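Local coordinates for protein muconate lactonizing enzyme (Corynebacterium glutamicum, PDB 3I4K) that belongs to the muconate lactonizing enzyme family of the enolase superfamily and holds a magnesium ion in its barrel domain, at residues Pro177-Arg189 against Thr209-Val222. Residues are numbered along the deposited sequence; the frame is centred on the assembly and turned at random.
Sequences PAEDTRRVAELAR and TALHYLPILAEAGV
The Tyr213 ring turns one face to the start of helix 177-189, with Ala178 N and Pro177 O above it, while His212 ND1 sits centrally over the opposite face. Ala178 CB is 3.7 Å from Tyr213 CE1. Asp180 OD1 lies at the edge of the Arg183 guanidinium, in its plane, gripped by NE and NH2, with Val184 CG2 over one face. The guanidinium of Arg189 meets Ala220 CB obliquely.

These are successive outer helices of the TIM-like β/α barrel of the enolase superfamily. The axes of the two segments approach to 9.2 Å and run nearly parallel, at 10°, as expected where each helix follows a parallel barrel strand; strand 196-200 lies between them in sequence, and its Ile199 touches both Val184 and Val222 from within. No hydrogen bond crosses the interface, so side-chain packing joins it.

Thr181 CG2 touches Ile216 CG2 and Leu217 CD2. Its OG1, beside the backbone N (chi1 -69°), comes within 3.3 Å of Tyr213 CB. That hydroxyl also donates to Pro177 O at 2.9 Å from above the carbonyl plane, while Thr181 N reaches the same oxygen from the other face. Pro177 O thus accepts two bonds, and the one from OG1 gives the buried hydroxyl an acceptor and fixes its rotation.

At the amino-terminal ends, Pro177 and Thr209 meet at about a right angle through CB and CG2, while Thr209 OG1 is hydrogen-bonded to Asp206 OD1. Leu217 CD2 lies 3.7 Å from Val184 CG1. At the far end small residues bring the backbones together: the CA atoms of Ala185 and Ala220 are 5.5 Å apart. Helix 207-219 then closes in a Schellman motif with Gly221 at positive phi, where Val222 N donates to Leu217 O at 3.0 Å.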
ATOM      1  N   PRO A 177      18.089  35.733  -5.749  1.00 42.71           N
ATOM      2  CA  PRO A 177      17.796  34.690  -6.741  1.00 42.64           C
ATOM      3  C   PRO A 177      18.745  34.718  -7.945  1.00 43.76           C
ATOM      4  O   PRO A 177      19.251  33.677  -8.372  1.00 42.66           O
ATOM      5  CB  PRO A 177      16.357  34.995  -7.141  1.00 41.64           C
ATOM      6  CG  PRO A 177      15.774  35.534  -5.864  1.00 43.14           C
ATOM      7  CD  PRO A 177      16.864  36.476  -5.395  1.00 42.23           C
ATOM      8  N   ALA A 178      18.988  35.912  -8.479  1.00 44.11           N
ATOM      9  CA  ALA A 178      19.866  36.071  -9.635  1.00 46.17           C
ATOM     10  C   ALA A 178      21.276  35.553  -9.373  1.00 47.15           C
ATOM     11  O   ALA A 178      21.897  34.953 -10.252  1.00 45.50           O
ATOM     12  CB  ALA A 178      19.925  37.538 -10.053  1.00 45.84           C
ATOM     13  N   GLU A 179      21.784  35.792  -8.168  1.00 49.01           N
ATOM     14  CA  GLU A 179      23.123  35.331  -7.827  1.00 50.83           C
ATOM     15  C   GLU A 179      23.080  33.840  -7.526  1.00 49.63           C
ATOM     16  O   GLU A 179      23.949  33.086  -7.964  1.00 49.89           O
ATOM     17  CB  GLU A 179      23.673  36.111  -6.624  1.00 54.99           C
ATOM     18  CG  GLU A 179      23.868  37.606  -6.902  1.00 60.21           C
ATOM     19  CD  GLU A 179      24.476  38.363  -5.724  1.00 65.18           C
ATOM     20  OE1 GLU A 179      24.493  39.616  -5.762  1.00 65.44           O
ATOM     21  OE2 GLU A 179      24.939  37.707  -4.761  1.00 67.60           O
ATOM     22  N   ASP A 180      22.054  33.418  -6.796  1.00 46.54           N
ATOM     23  CA  ASP A 180      21.889  32.011  -6.444  1.00 45.23           C
ATOM     24  C   ASP A 180      21.905  31.181  -7.721  1.00 43.79           C
ATOM     25  O   ASP A 180      22.542  30.135  -7.784  1.00 41.13           O
ATOM     26  CB  ASP A 180      20.560  31.808  -5.712  1.00 44.97           C
ATOM     27  CG  ASP A 180      20.567  30.593  -4.818  1.00 44.98           C
ATOM     28  OD1 ASP A 180      21.640  29.960  -4.706  1.00 43.86           O
ATOM     29  OD2 ASP A 180      19.503  30.283  -4.219  1.00 43.74           O
ATOM     30  N   THR A 181      21.202  31.675  -8.736  1.00 43.94           N
ATOM     31  CA  THR A 181      21.110  31.016 -10.037  1.00 42.53           C
ATOM     32  C   THR A 181      22.492  30.927 -10.683  1.00 43.56           C
ATOM     33  O   THR A 181      22.893  29.873 -11.193  1.00 42.17           O
ATOM     34  CB  THR A 181      20.167  31.806 -10.982  1.00 42.45           C
ATOM     35  OG1 THR A 181      18.817  31.706 -10.508  1.00 42.85           O
ATOM     36  CG2 THR A 181      20.244  31.272 -12.406  1.00 43.37           C
ATOM     37  N   ARG A 182      23.209  32.047 -10.656  1.00 42.87           N
ATOM     38  CA  ARG A 182      24.542  32.135 -11.237  1.00 43.23           C
ATOM     39  C   ARG A 182      25.455  31.097 -10.588  1.00 41.02           C
ATOM     40  O   ARG A 182      26.198  30.394 -11.269  1.00 41.42           O
ATOM     41  CB  ARG A 182      25.095  33.547 -11.017  1.00 46.32           C
ATOM     42  CG  ARG A 182      25.959  34.091 -12.152  1.00 51.28           C
ATOM     43  CD  ARG A 182      25.438  35.457 -12.599  1.00 53.24           C
ATOM     44  NE  ARG A 182      25.183  36.333 -11.454  1.00 53.99           N
ATOM     45  CZ  ARG A 182      24.251  37.282 -11.430  1.00 52.62           C
ATOM     46  NH1 ARG A 182      23.483  37.487 -12.494  1.00 49.52           N
ATOM     47  NH2 ARG A 182      24.069  38.011 -10.333  1.00 50.77           N
ATOM     48  N   ARG A 183      25.373  31.005  -9.266  1.00 38.53           N
ATOM     49  CA  ARG A 183      26.160  30.070  -8.476  1.00 38.41           C
ATOM     50  C   ARG A 183      25.967  28.637  -8.966  1.00 41.03           C
ATOM     51  O   ARG A 183      26.940  27.916  -9.212  1.00 40.74           O
ATOM     52  CB  ARG A 183      25.744  30.170  -7.006  1.00 37.25           C
ATOM     53  CG  ARG A 183      26.470  29.226  -6.072  1.00 40.06           C
ATOM     54  CD  ARG A 183      25.976  29.395  -4.638  1.00 39.74           C
ATOM     55  NE  ARG A 183      24.584  28.978  -4.465  1.00 41.58           N
ATOM     56  CZ  ARG A 183      24.208  27.758  -4.083  1.00 41.04           C
ATOM     57  NH1 ARG A 183      25.121  26.825  -3.830  1.00 38.93           N
ATOM     58  NH2 ARG A 183      22.917  27.471  -3.938  1.00 36.37           N
ATOM     59  N   VAL A 184      24.706  28.234  -9.110  1.00 41.78           N
ATOM     60  CA  VAL A 184      24.373  26.882  -9.554  1.00 40.70           C
ATOM     61  C   VAL A 184      24.670  26.660 -11.039  1.00 41.90           C
ATOM     62  O   VAL A 184      25.206  25.618 -11.415  1.00 41.18           O
ATOM     63  CB  VAL A 184      22.879  26.560  -9.268  1.00 39.17           C
ATOM     64  CG1 VAL A 184      22.498  25.228  -9.886  1.00 39.26           C
ATOM     65  CG2 VAL A 184      22.645  26.516  -7.760  1.00 40.78           C
ATOM     66  N   ALA A 185      24.324  27.631 -11.880  1.00 42.22           N
ATOM     67  CA  ALA A 185      24.580  27.490 -13.306  1.00 44.38           C
ATOM     68  C   ALA A 185      26.072  27.281 -13.534  1.00 47.50           C
ATOM     69  O   ALA A 185      26.477  26.394 -14.289  1.00 49.16           O
ATOM     70  CB  ALA A 185      24.102  28.727 -14.056  1.00 41.10           C
ATOM     71  N   GLU A 186      26.888  28.100 -12.870  1.00 50.85           N
ATOM     72  CA  GLU A 186      28.341  28.024 -13.001  1.00 53.42           C
ATOM     73  C   GLU A 186      28.876  26.694 -12.504  1.00 53.24           C
ATOM     74  O   GLU A 186      29.794  26.122 -13.090  1.00 54.79           O
ATOM     75  CB  GLU A 186      29.012  29.179 -12.237  1.00 55.67           C
ATOM     76  CG  GLU A 186      28.980  30.518 -12.982  1.00 60.71           C
ATOM     77  CD  GLU A 186      29.590  31.674 -12.185  1.00 63.47           C
ATOM     78  OE1 GLU A 186      30.706  31.512 -11.641  1.00 64.07           O
ATOM     79  OE2 GLU A 186      28.954  32.751 -12.115  1.00 65.17           O
ATOM     80  N   LEU A 187      28.302  26.199 -11.419  1.00 52.24           N
ATOM     81  CA  LEU A 187      28.736  24.925 -10.879  1.00 51.82           C
ATOM     82  C   LEU A 187      28.367  23.814 -11.850  1.00 53.17           C
ATOM     83  O   LEU A 187      29.063  22.801 -11.939  1.00 52.00           O
ATOM     84  CB  LEU A 187      28.077  24.684  -9.520  1.00 52.23           C
ATOM     85  CG  LEU A 187      28.270  23.314  -8.879  1.00 51.23           C
ATOM     86  CD1 LEU A 187      28.042  23.434  -7.388  1.00 55.20           C
ATOM     87  CD2 LEU A 187      27.307  22.310  -9.491  1.00 52.19           C
ATOM     88  N   ALA A 188      27.270  24.017 -12.578  1.00 53.82           N
ATOM     89  CA  ALA A 188      26.788  23.037 -13.544  1.00 56.04           C
ATOM     90  C   ALA A 188      27.701  22.954 -14.758  1.00 58.29           C
ATOM     91  O   ALA A 188      27.854  21.890 -15.356  1.00 57.89           O
ATOM     92  CB  ALA A 188      25.370  23.384 -13.977  1.00 55.14           C
ATOM     93  N   ARG A 189      28.307  24.074 -15.127  1.00 61.27           N
ATOM     94  CA  ARG A 189      29.203  24.088 -16.272  1.00 64.71           C
ATOM     95  C   ARG A 189      30.502  23.365 -15.964  1.00 64.79           C
ATOM     96  O   ARG A 189      31.211  22.938 -16.871  1.00 64.45           O
ATOM     97  CB  ARG A 189      29.502  25.522 -16.699  1.00 67.65           C
ATOM     98  CG  ARG A 189      28.326  26.196 -17.374  1.00 72.17           C
ATOM     99  CD  ARG A 189      28.611  27.649 -17.704  1.00 74.81           C
ATOM    100  NE  ARG A 189      27.417  28.314 -18.220  1.00 77.69           N
ATOM    101  CZ  ARG A 189      26.247  28.348 -17.588  1.00 78.54           C
ATOM    102  NH1 ARG A 189      26.109  27.751 -16.412  1.00 78.58           N
ATOM    103  NH2 ARG A 189      25.214  28.986 -18.127  1.00 79.45           N
ATOM    104  N   THR A 209       9.461  34.232  -9.513  1.00 32.47           N
ATOM    105  CA  THR A 209      10.908  34.059  -9.470  1.00 31.80           C
ATOM    106  C   THR A 209      11.345  32.717 -10.050  1.00 32.03           C
ATOM    107  O   THR A 209      12.359  32.636 -10.742  1.00 33.77           O
ATOM    108  CB  THR A 209      11.450  34.178  -8.021  1.00 32.26           C
ATOM    109  OG1 THR A 209      11.109  35.467  -7.483  1.00 30.22           O
ATOM    110  CG2 THR A 209      12.961  34.026  -8.007  1.00 31.99           C
ATOM    111  N   ALA A 210      10.587  31.659  -9.772  1.00 32.37           N
ATOM    112  CA  ALA A 210      10.945  30.341 -10.289  1.00 33.00           C
ATOM    113  C   ALA A 210      10.839  30.295 -11.810  1.00 30.79           C
ATOM    114  O   ALA A 210      11.739  29.810 -12.484  1.00 32.19           O
ATOM    115  CB  ALA A 210      10.054  29.266  -9.664  1.00 30.21           C
ATOM    116  N   LEU A 211       9.744  30.819 -12.343  1.00 33.18           N
ATOM    117  CA  LEU A 211       9.506  30.826 -13.786  1.00 35.17           C
ATOM    118  C   LEU A 211      10.514  31.680 -14.546  1.00 36.49           C
ATOM    119  O   LEU A 211      10.789  31.437 -15.723  1.00 39.11           O
ATOM    120  CB  LEU A 211       8.086  31.316 -14.076  1.00 33.10           C
ATOM    121  CG  LEU A 211       6.995  30.378 -13.537  1.00 36.72           C
ATOM    122  CD1 LEU A 211       5.636  31.037 -13.632  1.00 33.77           C
ATOM    123  CD2 LEU A 211       7.016  29.065 -14.314  1.00 36.22           C
ATOM    124  N   HIS A 212      11.072  32.675 -13.873  1.00 38.49           N
ATOM    125  CA  HIS A 212      12.047  33.546 -14.512  1.00 40.31           C
ATOM    126  C   HIS A 212      13.458  32.955 -14.555  1.00 38.16           C
ATOM    127  O   HIS A 212      14.101  32.955 -15.598  1.00 38.59           O
ATOM    128  CB  HIS A 212      12.063  34.906 -13.800  1.00 43.83           C
ATOM    129  CG  HIS A 212      12.987  35.907 -14.420  1.00 47.88           C
ATOM    130  ND1 HIS A 212      14.357  35.849 -14.273  1.00 49.44           N
ATOM    131  CD2 HIS A 212      12.736  36.986 -15.198  1.00 49.23           C
ATOM    132  CE1 HIS A 212      14.910  36.851 -14.933  1.00 50.07           C
ATOM    133  NE2 HIS A 212      13.948  37.555 -15.504  1.00 52.08           N
ATOM    134  N   TYR A 213      13.929  32.417 -13.437  1.00 37.75           N
ATOM    135  CA  TYR A 213      15.294  31.890 -13.378  1.00 36.38           C
ATOM    136  C   TYR A 213      15.520  30.411 -13.693  1.00 36.19           C
ATOM    137  O   TYR A 213      16.544  30.064 -14.280  1.00 37.25           O
ATOM    138  CB  TYR A 213      15.894  32.208 -12.006  1.00 37.22           C
ATOM    139  CG  TYR A 213      16.033  33.694 -11.741  1.00 37.66           C
ATOM    140  CD1 TYR A 213      17.133  34.414 -12.216  1.00 36.31           C
ATOM    141  CD2 TYR A 213      15.044  34.387 -11.045  1.00 36.98           C
ATOM    142  CE1 TYR A 213      17.239  35.795 -12.000  1.00 36.65           C
ATOM    143  CE2 TYR A 213      15.141  35.757 -10.826  1.00 39.37           C
ATOM    144  CZ  TYR A 213      16.240  36.454 -11.306  1.00 36.92           C
ATOM    145  OH  TYR A 213      16.318  37.807 -11.081  1.00 38.10           O
ATOM    146  N   LEU A 214      14.591  29.539 -13.307  1.00 33.76           N
ATOM    147  CA  LEU A 214      14.775  28.115 -13.568  1.00 32.82           C
ATOM    148  C   LEU A 214      15.147  27.816 -15.021  1.00 32.47           C
ATOM    149  O   LEU A 214      15.909  26.893 -15.276  1.00 34.38           O
ATOM    150  CB  LEU A 214      13.534  27.316 -13.149  1.00 33.12           C
ATOM    151  CG  LEU A 214      13.241  27.281 -11.638  1.00 32.95           C
ATOM    152  CD1 LEU A 214      12.053  26.358 -11.355  1.00 28.12           C
ATOM    153  CD2 LEU A 214      14.477  26.799 -10.886  1.00 31.75           C
ATOM    154  N   PRO A 215      14.620  28.590 -15.991  1.00 33.82           N
ATOM    155  CA  PRO A 215      14.983  28.310 -17.388  1.00 34.20           C
ATOM    156  C   PRO A 215      16.508  28.375 -17.568  1.00 36.21           C
ATOM    157  O   PRO A 215      17.087  27.596 -18.327  1.00 35.62           O
ATOM    158  CB  PRO A 215      14.267  29.415 -18.158  1.00 32.12           C
ATOM    159  CG  PRO A 215      13.042  29.657 -17.329  1.00 33.21           C
ATOM    160  CD  PRO A 215      13.609  29.660 -15.923  1.00 33.47           C
ATOM    161  N   ILE A 216      17.146  29.310 -16.861  1.00 36.08           N
ATOM    162  CA  ILE A 216      18.593  29.467 -16.929  1.00 38.31           C
ATOM    163  C   ILE A 216      19.287  28.211 -16.416  1.00 39.65           C
ATOM    164  O   ILE A 216      20.288  27.768 -16.982  1.00 40.57           O
ATOM    165  CB  ILE A 216      19.062  30.684 -16.102  1.00 38.33           C
ATOM    166  CG1 ILE A 216      18.456  31.960 -16.683  1.00 38.33           C
ATOM    167  CG2 ILE A 216      20.593  30.784 -16.122  1.00 36.68           C
ATOM    168  CD1 ILE A 216      18.599  33.168 -15.778  1.00 39.08           C
ATOM    169  N   LEU A 217      18.759  27.637 -15.341  1.00 40.06           N
ATOM    170  CA  LEU A 217      19.330  26.415 -14.787  1.00 40.92           C
ATOM    171  C   LEU A 217      19.098  25.224 -15.705  1.00 42.23           C
ATOM    172  O   LEU A 217      19.918  24.306 -15.755  1.00 42.88           O
ATOM    173  CB  LEU A 217      18.741  26.114 -13.407  1.00 40.07           C
ATOM    174  CG  LEU A 217      19.073  27.135 -12.317  1.00 39.32           C
ATOM    175  CD1 LEU A 217      18.597  26.618 -10.975  1.00 40.80           C
ATOM    176  CD2 LEU A 217      20.577  27.374 -12.274  1.00 40.81           C
ATOM    177  N   ALA A 218      17.982  25.236 -16.432  1.00 43.59           N
ATOM    178  CA  ALA A 218      17.665  24.148 -17.353  1.00 43.53           C
ATOM    179  C   ALA A 218      18.655  24.140 -18.516  1.00 46.00           C
ATOM    180  O   ALA A 218      19.111  23.081 -18.965  1.00 44.73           O
ATOM    181  CB  ALA A 218      16.243  24.307 -17.880  1.00 41.62           C
ATOM    182  N   GLU A 219      18.978  25.330 -19.006  1.00 47.97           N
ATOM    183  CA  GLU A 219      19.910  25.467 -20.113  1.00 49.39           C
ATOM    184  C   GLU A 219      21.306  25.060 -19.659  1.00 48.31           C
ATOM    185  O   GLU A 219      22.109  24.585 -20.459  1.00 45.49           O
ATOM    186  CB  GLU A 219      19.913  26.912 -20.618  1.00 54.42           C
ATOM    187  CG  GLU A 219      20.745  27.140 -21.875  1.00 60.96           C
ATOM    188  CD  GLU A 219      20.550  28.532 -22.462  1.00 64.37           C
ATOM    189  OE1 GLU A 219      20.871  29.529 -21.774  1.00 66.71           O
ATOM    190  OE2 GLU A 219      20.071  28.628 -23.614  1.00 66.43           O
ATOM    191  N   ALA A 220      21.583  25.235 -18.366  1.00 47.18           N
ATOM    192  CA  ALA A 220      22.889  24.891 -17.801  1.00 47.53           C
ATOM    193  C   ALA A 220      23.041  23.395 -17.532  1.00 47.16           C
ATOM    194  O   ALA A 220      24.126  22.929 -17.184  1.00 47.14           O
ATOM    195  CB  ALA A 220      23.127  25.675 -16.512  1.00 46.09           C
ATOM    196  N   GLY A 221      21.949  22.648 -17.667  1.00 46.68           N
ATOM    197  CA  GLY A 221      22.030  21.218 -17.447  1.00 42.69           C
ATOM    198  C   GLY A 221      21.360  20.649 -16.214  1.00 41.86           C
ATOM    199  O   GLY A 221      21.376  19.434 -16.037  1.00 42.85           O
ATOM    200  N   VAL A 222      20.782  21.482 -15.353  1.00 39.36           N
ATOM    201  CA  VAL A 222      20.110  20.942 -14.171  1.00 37.46           C
ATOM    202  C   VAL A 222      18.946  20.069 -14.667  1.00 38.10           C
ATOM    203  O   VAL A 222      18.119  20.519 -15.457  1.00 39.19           O
ATOM    204  CB  VAL A 222      19.585  22.069 -13.251  1.00 36.56           C
ATOM    205  CG1 VAL A 222      18.785  21.474 -12.112  1.00 33.40           C
ATOM    206  CG2 VAL A 222      20.754  22.874 -12.700  1.00 34.76           C
TER